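Local coordinates for nitrate transport protein nrtA (Synechocystis sp., PDB 2G29), which binds nitrate as the solute-binding component of the NrtABCD ABC transporter, which takes up nitrate and probably nitrite, at residues 60-65 and 256-261; 157-162 and 187-192. All blocks are in the same frame, centred on the assembly; numbering follows the deposited sequence.

In the fold
Followed from its N-terminal end, the chain first reaches the loop 60-65, which leads from helix 56-59 into strand 66-69, an edge strand of one five-stranded mixed sheet. Contact 1 closes a long loop when helix 253-271 returns 190 residues later and packs against that turn. Nested inside it, contact 2 closes a much shorter loop of 24 residues, pairing strand 157-160 with strand 187-190 across helix 166-177 in the second five-stranded mixed sheet. The two contacts lie on opposite sides of the chain's centre, with their centres about 35 Å apart. One fastens a peripheral turn to a helix, whereas the other builds the edge of a sheet, where the residues following strand 157-160 reach the nitrate site.

Contact 1 of 2, residues 60-65 and 256-261; sequences YGMPDV and AKALLM
The ring of Tyr-60, its CG set beside the backbone N, turns one face to the side chain of Met-261 on helix 253-271. The CB of Met-261 stands 4.0 Å from the ring centroid and only 9° off the normal, a CH-pi contact over the face. Beyond it the methionine bends at chi3 (-68°), so that CE curls back to 3.7 Å from Tyr-60 CD2. The sulfur itself sits obliquely to the ring, a Met-aromatic contact, and the two side chains cross at about a right angle. One helical turn earlier, Ala-258 packs its methyl group against the tyrosine's backbone carbonyl and the base of its side chain: its CB is 3.2 Å from Tyr-60 O, a tight approach, and 3.9 Å from Tyr-60 CB.

Two residues beyond the tyrosine, Met-62 extends its chain as far as SD and then bends at chi3 (85°). Its sulfur comes to 3.8 Å from Leu-259 CD2, again with the side chains crossed nearly perpendicularly. Although the leucine leaves its backbone away from the loop, its CD2 branch returns to meet both this sulfur and Val-65 CG2, the latter at 3.7 Å. The chain turns out of helix 56-59 through a Schellman motif in which Gly-61, at positive phi, is the C-prime residue.

No hydrogen bond spans the two segments; Tyr-60 OH instead makes a weak one to Glu-265, farther along the same helix as Met-261. The chemistry is therefore that of a largely buried apolar interface, in which cohesion depends on the fit of methyl groups, sulfurs and a ring face.

Contact 2 of 2, residues 157-162 and 187-192; sequences KVAMTF and STIVVP
Lys-157 sets CG beside its backbone N (chi1 -55°), bends at chi2 (-58°) and then runs extended, so that its chain crosses Ile-189 at about a right angle. Its CD packs 3.8 Å from Ile-189 CG2, the branch anti to the isoleucine carbonyl carbon, while NZ approaches Ser-187 CB at 3.6 Å. An alanine here would lose the chain beyond CB and would probably weaken the methylene packing on Ile-189 and remove the amino group's approach to Ser-187. On the face opposite Lys-157 and Ile-189, Met-160 puts CG in the crowded position between backbone N and carbonyl carbon and bends at chi2 (72°), swinging CE to 3.7 Å from Val-190 CG2 and obliquely across Thr-188, near its hydroxyl. That hydroxyl is itself hydrogen-bonded to Arg-172 of helix 166-177. Nearer the strand starts, Val-158 and Thr-188 meet through their CG2 methyls, 3.7 Å apart.

Between the two faces the backbones form a parallel ladder. Val-158 gives its N-H to Ser-187 O at 2.9 Å and receives that of Ile-189 on its own carbonyl; Met-160 repeats the pattern, with its N 2.9 Å from Ile-189 O and its O accepting from Val-191 N. Ala-159, whose CB rests 3.7 Å from Val-191 CG2, directs its backbone hydrogen bonds to the next strand, 207-211.

Beyond the strand, Thr-161 touches the nitrate-binding residues Trp-73 and His-167, and its side chain lies close to a bound nitrate ion. The two parallel neighbours, joined through helix 166-177, make a beta-alpha-beta crossover, with 187-190 at the sheet's edge, in the two-domain C-clamp fold of this periplasmic binding protein.

Contact 1 of 2, residues 60-65 and 256-261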
ATOM      1  N   TYR A  60      11.622  21.930   6.148  1.00 20.55           N
ATOM      2  CA  TYR A  60      12.733  21.625   5.246  1.00 20.36           C
ATOM      3  C   TYR A  60      12.807  22.466   3.959  1.00 20.78           C
ATOM      4  O   TYR A  60      13.228  21.980   2.914  1.00 20.69           O
ATOM      5  CB  TYR A  60      12.761  20.108   4.922  1.00 21.16           C
ATOM      6  CG  TYR A  60      13.033  19.301   6.164  1.00 21.03           C
ATOM      7  CD1 TYR A  60      11.992  18.792   6.932  1.00 21.30           C
ATOM      8  CD2 TYR A  60      14.334  19.224   6.692  1.00 21.39           C
ATOM      9  CE1 TYR A  60      12.219  18.260   8.193  1.00 22.11           C
ATOM     10  CE2 TYR A  60      14.561  18.688   7.952  1.00 20.65           C
ATOM     11  CZ  TYR A  60      13.508  18.214   8.707  1.00 22.67           C
ATOM     12  OH  TYR A  60      13.722  17.731   9.995  1.00 23.10           O
ATOM     13  N   GLY A  61      12.377  23.729   4.037  1.00 20.28           N
ATOM     14  CA  GLY A  61      12.493  24.640   2.916  1.00 20.74           C
ATOM     15  C   GLY A  61      11.585  24.516   1.715  1.00 21.73           C
ATOM     16  O   GLY A  61      11.853  25.100   0.658  1.00 22.29           O
ATOM     17  N   MET A  62      10.489  23.787   1.890  1.00 21.57           N
ATOM     18  CA  MET A  62       9.546  23.585   0.812  1.00 22.59           C
ATOM     19  C   MET A  62       8.164  23.841   1.359  1.00 22.08           C
ATOM     20  O   MET A  62       7.360  22.926   1.541  1.00 22.35           O
ATOM     21  CB  MET A  62       9.697  22.159   0.288  1.00 23.28           C
ATOM     22  CG  MET A  62      11.054  21.992  -0.404  1.00 22.16           C
ATOM     23  SD  MET A  62      11.226  20.402  -1.079  1.00 23.35           S
ATOM     24  CE  MET A  62      10.399  20.682  -2.666  1.00 20.79           C
ATOM     25  N   PRO A  63       7.864  25.110   1.657  1.00 22.18           N
ATOM     26  CA  PRO A  63       6.537  25.396   2.189  1.00 22.18           C
ATOM     27  C   PRO A  63       5.435  25.466   1.133  1.00 22.64           C
ATOM     28  O   PRO A  63       4.292  25.722   1.496  1.00 23.80           O
ATOM     29  CB  PRO A  63       6.731  26.736   2.885  1.00 23.80           C
ATOM     30  CG  PRO A  63       7.723  27.396   2.027  1.00 22.24           C
ATOM     31  CD  PRO A  63       8.726  26.303   1.734  1.00 23.22           C
ATOM     32  N   ASP A  64       5.752  25.223  -0.140  1.00 20.91           N
ATOM     33  CA  ASP A  64       4.729  25.306  -1.197  1.00 20.88           C
ATOM     34  C   ASP A  64       4.303  23.967  -1.792  1.00 19.78           C
ATOM     35  O   ASP A  64       3.697  23.918  -2.860  1.00 19.67           O
ATOM     36  CB  ASP A  64       5.207  26.226  -2.317  1.00 22.90           C
ATOM     37  CG  ASP A  64       5.643  27.589  -1.794  1.00 26.13           C
ATOM     38  OD1 ASP A  64       4.846  28.231  -1.089  1.00 27.02           O
ATOM     39  OD2 ASP A  64       6.787  27.995  -2.082  1.00 26.40           O
ATOM     40  N   VAL A  65       4.632  22.889  -1.098  1.00 18.67           N
ATOM     41  CA  VAL A  65       4.264  21.543  -1.559  1.00 17.40           C
ATOM     42  C   VAL A  65       2.745  21.380  -1.595  1.00 17.12           C
ATOM     43  O   VAL A  65       2.052  21.813  -0.674  1.00 16.76           O
ATOM     44  CB  VAL A  65       4.870  20.466  -0.617  1.00 16.72           C
ATOM     45  CG1 VAL A  65       4.297  19.055  -0.932  1.00 16.37           C
ATOM     46  CG2 VAL A  65       6.374  20.465  -0.771  1.00 18.02           C
ATOM     47  N   ALA A 256      14.547  16.795  -3.234  1.00 15.18           N
ATOM     48  CA  ALA A 256      14.096  15.424  -2.958  1.00 15.47           C
ATOM     49  C   ALA A 256      14.559  14.973  -1.562  1.00 14.53           C
ATOM     50  O   ALA A 256      13.851  14.255  -0.868  1.00 15.38           O
ATOM     51  CB  ALA A 256      14.630  14.471  -4.025  1.00 15.37           C
ATOM     52  N   LYS A 257      15.739  15.432  -1.129  1.00 14.91           N
ATOM     53  CA  LYS A 257      16.224  15.069   0.199  1.00 16.08           C
ATOM     54  C   LYS A 257      15.369  15.784   1.254  1.00 14.67           C
ATOM     55  O   LYS A 257      15.000  15.209   2.292  1.00 15.45           O
ATOM     56  CB  LYS A 257      17.709  15.442   0.353  1.00 17.06           C
ATOM     57  CG  LYS A 257      18.284  15.023   1.706  1.00 18.82           C
ATOM     58  CD  LYS A 257      19.763  15.438   1.833  1.00 22.06           C
ATOM     59  CE  LYS A 257      20.444  14.747   3.000  1.00 22.29           C
ATOM     60  NZ  LYS A 257      21.895  15.175   3.085  1.00 24.96           N
ATOM     61  N   ALA A 258      15.016  17.037   0.960  1.00 15.58           N
ATOM     62  CA  ALA A 258      14.193  17.815   1.863  1.00 14.75           C
ATOM     63  C   ALA A 258      12.797  17.197   2.023  1.00 14.96           C
ATOM     64  O   ALA A 258      12.289  17.079   3.145  1.00 16.14           O
ATOM     65  CB  ALA A 258      14.110  19.266   1.371  1.00 15.93           C
ATOM     66  N   LEU A 259      12.188  16.769   0.914  1.00 13.73           N
ATOM     67  CA  LEU A 259      10.867  16.122   0.988  1.00 14.55           C
ATOM     68  C   LEU A 259      10.959  14.829   1.804  1.00 13.73           C
ATOM     69  O   LEU A 259      10.068  14.536   2.615  1.00 14.13           O
ATOM     70  CB  LEU A 259      10.334  15.758  -0.402  1.00 15.14           C
ATOM     71  CG  LEU A 259       9.842  16.850  -1.325  1.00 14.24           C
ATOM     72  CD1 LEU A 259       9.380  16.158  -2.614  1.00 15.38           C
ATOM     73  CD2 LEU A 259       8.686  17.629  -0.674  1.00 15.11           C
ATOM     74  N   LEU A 260      12.011  14.029   1.565  1.00 13.58           N
ATOM     75  CA  LEU A 260      12.185  12.769   2.260  1.00 13.43           C
ATOM     76  C   LEU A 260      12.318  12.972   3.753  1.00 13.73           C
ATOM     77  O   LEU A 260      11.717  12.267   4.516  1.00 13.99           O
ATOM     78  CB  LEU A 260      13.398  12.008   1.714  1.00 15.69           C
ATOM     79  CG  LEU A 260      13.252  10.559   1.261  1.00 21.69           C
ATOM     80  CD1 LEU A 260      14.645   9.956   1.175  1.00 16.46           C
ATOM     81  CD2 LEU A 260      12.308   9.729   2.152  1.00 14.53           C
ATOM     82  N   MET A 261      13.124  13.953   4.166  1.00 13.62           N
ATOM     83  CA  MET A 261      13.276  14.192   5.597  1.00 14.73           C
ATOM     84  C   MET A 261      11.940  14.654   6.192  1.00 14.13           C
ATOM     85  O   MET A 261      11.597  14.237   7.297  1.00 14.72           O
ATOM     86  CB  MET A 261      14.365  15.237   5.853  1.00 15.51           C
ATOM     87  CG  MET A 261      15.753  14.717   5.446  1.00 15.12           C
ATOM     88  SD  MET A 261      17.136  15.834   5.922  1.00 17.84           S
ATOM     89  CE  MET A 261      16.804  17.083   4.928  1.00 17.48           C
TER

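Contact 2 of 2, residues 157-162 and 187-192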
ATOM      1  N   LYS A 157     -17.027 -11.933  -9.054  1.00 14.87           N
ATOM      2  CA  LYS A 157     -15.921 -10.994  -9.147  1.00 13.62           C
ATOM      3  C   LYS A 157     -15.364 -10.690  -7.767  1.00 11.68           C
ATOM      4  O   LYS A 157     -16.077 -10.707  -6.762  1.00 12.90           O
ATOM      5  CB  LYS A 157     -16.398  -9.660  -9.745  1.00 15.01           C
ATOM      6  CG  LYS A 157     -17.119  -9.721 -11.102  1.00 17.26           C
ATOM      7  CD  LYS A 157     -16.245 -10.355 -12.161  1.00 19.66           C
ATOM      8  CE  LYS A 157     -16.872 -10.262 -13.551  1.00 22.87           C
ATOM      9  NZ  LYS A 157     -15.989 -10.877 -14.607  1.00 27.80           N
ATOM     10  N   VAL A 158     -14.065 -10.429  -7.711  1.00 12.39           N
ATOM     11  CA  VAL A 158     -13.483  -9.975  -6.454  1.00 12.07           C
ATOM     12  C   VAL A 158     -12.791  -8.652  -6.831  1.00 11.02           C
ATOM     13  O   VAL A 158     -12.134  -8.546  -7.887  1.00 11.53           O
ATOM     14  CB  VAL A 158     -12.490 -10.965  -5.842  1.00 14.98           C
ATOM     15  CG1 VAL A 158     -13.178 -12.320  -5.631  1.00 14.90           C
ATOM     16  CG2 VAL A 158     -11.299 -11.106  -6.702  1.00 16.67           C
ATOM     17  N   ALA A 159     -12.952  -7.629  -6.002  1.00 11.39           N
ATOM     18  CA  ALA A 159     -12.367  -6.334  -6.355  1.00 10.37           C
ATOM     19  C   ALA A 159     -11.051  -6.036  -5.670  1.00 10.36           C
ATOM     20  O   ALA A 159     -10.856  -6.345  -4.487  1.00 10.52           O
ATOM     21  CB  ALA A 159     -13.345  -5.198  -6.033  1.00 11.51           C
ATOM     22  N   MET A 160     -10.153  -5.434  -6.444  1.00  9.98           N
ATOM     23  CA  MET A 160      -8.856  -5.002  -5.954  1.00  9.20           C
ATOM     24  C   MET A 160      -8.654  -3.599  -6.510  1.00 10.09           C
ATOM     25  O   MET A 160      -9.528  -3.046  -7.189  1.00 10.64           O
ATOM     26  CB  MET A 160      -7.746  -5.990  -6.284  1.00 10.53           C
ATOM     27  CG  MET A 160      -7.715  -6.545  -7.695  1.00 10.26           C
ATOM     28  SD  MET A 160      -7.168  -5.289  -8.889  1.00 11.02           S
ATOM     29  CE  MET A 160      -7.222  -6.255 -10.459  1.00 12.77           C
ATOM     30  N   THR A 161      -7.506  -3.004  -6.200  1.00  9.91           N
ATOM     31  CA  THR A 161      -7.335  -1.581  -6.463  1.00  9.80           C
ATOM     32  C   THR A 161      -6.549  -1.131  -7.694  1.00  9.66           C
ATOM     33  O   THR A 161      -6.592   0.041  -8.038  1.00 10.78           O
ATOM     34  CB  THR A 161      -6.670  -0.980  -5.223  1.00  9.99           C
ATOM     35  OG1 THR A 161      -5.412  -1.611  -5.065  1.00 10.00           O
ATOM     36  CG2 THR A 161      -7.503  -1.226  -3.981  1.00 10.81           C
ATOM     37  N   PHE A 162      -5.824  -2.048  -8.314  1.00 10.00           N
ATOM     38  CA  PHE A 162      -5.000  -1.751  -9.473  1.00  9.16           C
ATOM     39  C   PHE A 162      -4.390  -3.070  -9.882  1.00  9.69           C
ATOM     40  O   PHE A 162      -3.913  -3.819  -9.018  1.00  9.85           O
ATOM     41  CB  PHE A 162      -3.842  -0.784  -9.120  1.00  9.00           C
ATOM     42  CG  PHE A 162      -3.119  -0.252 -10.332  1.00 10.62           C
ATOM     43  CD1 PHE A 162      -3.716   0.718 -11.135  1.00 12.17           C
ATOM     44  CD2 PHE A 162      -1.889  -0.782 -10.704  1.00 10.47           C
ATOM     45  CE1 PHE A 162      -3.087   1.166 -12.302  1.00 11.09           C
ATOM     46  CE2 PHE A 162      -1.249  -0.337 -11.881  1.00 12.01           C
ATOM     47  CZ  PHE A 162      -1.843   0.627 -12.667  1.00 11.85           C
ATOM     48  N   SER A 187     -13.036 -13.842 -11.046  1.00 15.39           N
ATOM     49  CA  SER A 187     -12.311 -12.885 -11.892  1.00 16.60           C
ATOM     50  C   SER A 187     -12.044 -11.664 -11.022  1.00 15.09           C
ATOM     51  O   SER A 187     -12.861 -11.336 -10.155  1.00 15.60           O
ATOM     52  CB  SER A 187     -13.161 -12.428 -13.086  1.00 18.50           C
ATOM     53  OG  SER A 187     -13.560 -13.518 -13.897  1.00 24.01           O
ATOM     54  N   THR A 188     -10.897 -11.014 -11.237  1.00 15.42           N
ATOM     55  CA  THR A 188     -10.597  -9.803 -10.495  1.00 14.41           C
ATOM     56  C   THR A 188     -11.100  -8.610 -11.286  1.00 14.38           C
ATOM     57  O   THR A 188     -11.140  -8.627 -12.528  1.00 14.68           O
ATOM     58  CB  THR A 188      -9.068  -9.627 -10.216  1.00 12.93           C
ATOM     59  OG1 THR A 188      -8.332  -9.758 -11.428  1.00 14.10           O
ATOM     60  CG2 THR A 188      -8.578 -10.626  -9.175  1.00 14.85           C
ATOM     61  N   ILE A 189     -11.555  -7.584 -10.569  1.00 10.82           N
ATOM     62  CA  ILE A 189     -11.986  -6.333 -11.197  1.00 11.71           C
ATOM     63  C   ILE A 189     -11.320  -5.211 -10.411  1.00 11.76           C
ATOM     64  O   ILE A 189     -10.964  -5.400  -9.244  1.00 12.03           O
ATOM     65  CB  ILE A 189     -13.524  -6.105 -11.183  1.00 12.00           C
ATOM     66  CG1 ILE A 189     -14.103  -6.079  -9.760  1.00 12.83           C
ATOM     67  CG2 ILE A 189     -14.207  -7.210 -12.009  1.00 12.91           C
ATOM     68  CD1 ILE A 189     -15.582  -5.587  -9.735  1.00 13.83           C
ATOM     69  N   VAL A 190     -11.141  -4.056 -11.049  1.00 11.51           N
ATOM     70  CA  VAL A 190     -10.548  -2.898 -10.373  1.00 11.85           C
ATOM     71  C   VAL A 190     -11.632  -1.925  -9.936  1.00 12.74           C
ATOM     72  O   VAL A 190     -12.489  -1.568 -10.745  1.00 13.59           O
ATOM     73  CB  VAL A 190      -9.625  -2.133 -11.327  1.00 10.96           C
ATOM     74  CG1 VAL A 190      -9.088  -0.872 -10.639  1.00 14.01           C
ATOM     75  CG2 VAL A 190      -8.474  -3.018 -11.770  1.00 12.33           C
ATOM     76  N   VAL A 191     -11.578  -1.494  -8.668  1.00 10.26           N
ATOM     77  CA  VAL A 191     -12.501  -0.483  -8.147  1.00 10.72           C
ATOM     78  C   VAL A 191     -11.626   0.540  -7.378  1.00 10.73           C
ATOM     79  O   VAL A 191     -10.779   0.148  -6.565  1.00 11.09           O
ATOM     80  CB  VAL A 191     -13.556  -1.090  -7.141  1.00  9.62           C
ATOM     81  CG1 VAL A 191     -14.422   0.016  -6.562  1.00 10.76           C
ATOM     82  CG2 VAL A 191     -14.449  -2.123  -7.862  1.00 12.69           C
ATOM     83  N   PRO A 192     -11.798   1.849  -7.631  1.00  9.96           N
ATOM     84  CA  PRO A 192     -10.988   2.841  -6.884  1.00  9.44           C
ATOM     85  C   PRO A 192     -11.229   2.646  -5.373  1.00  9.91           C
ATOM     86  O   PRO A 192     -12.357   2.394  -4.944  1.00 10.49           O
ATOM     87  CB  PRO A 192     -11.541   4.187  -7.371  1.00  9.65           C
ATOM     88  CG  PRO A 192     -12.031   3.879  -8.782  1.00 11.04           C
ATOM     89  CD  PRO A 192     -12.665   2.500  -8.635  1.00 10.65           C
TER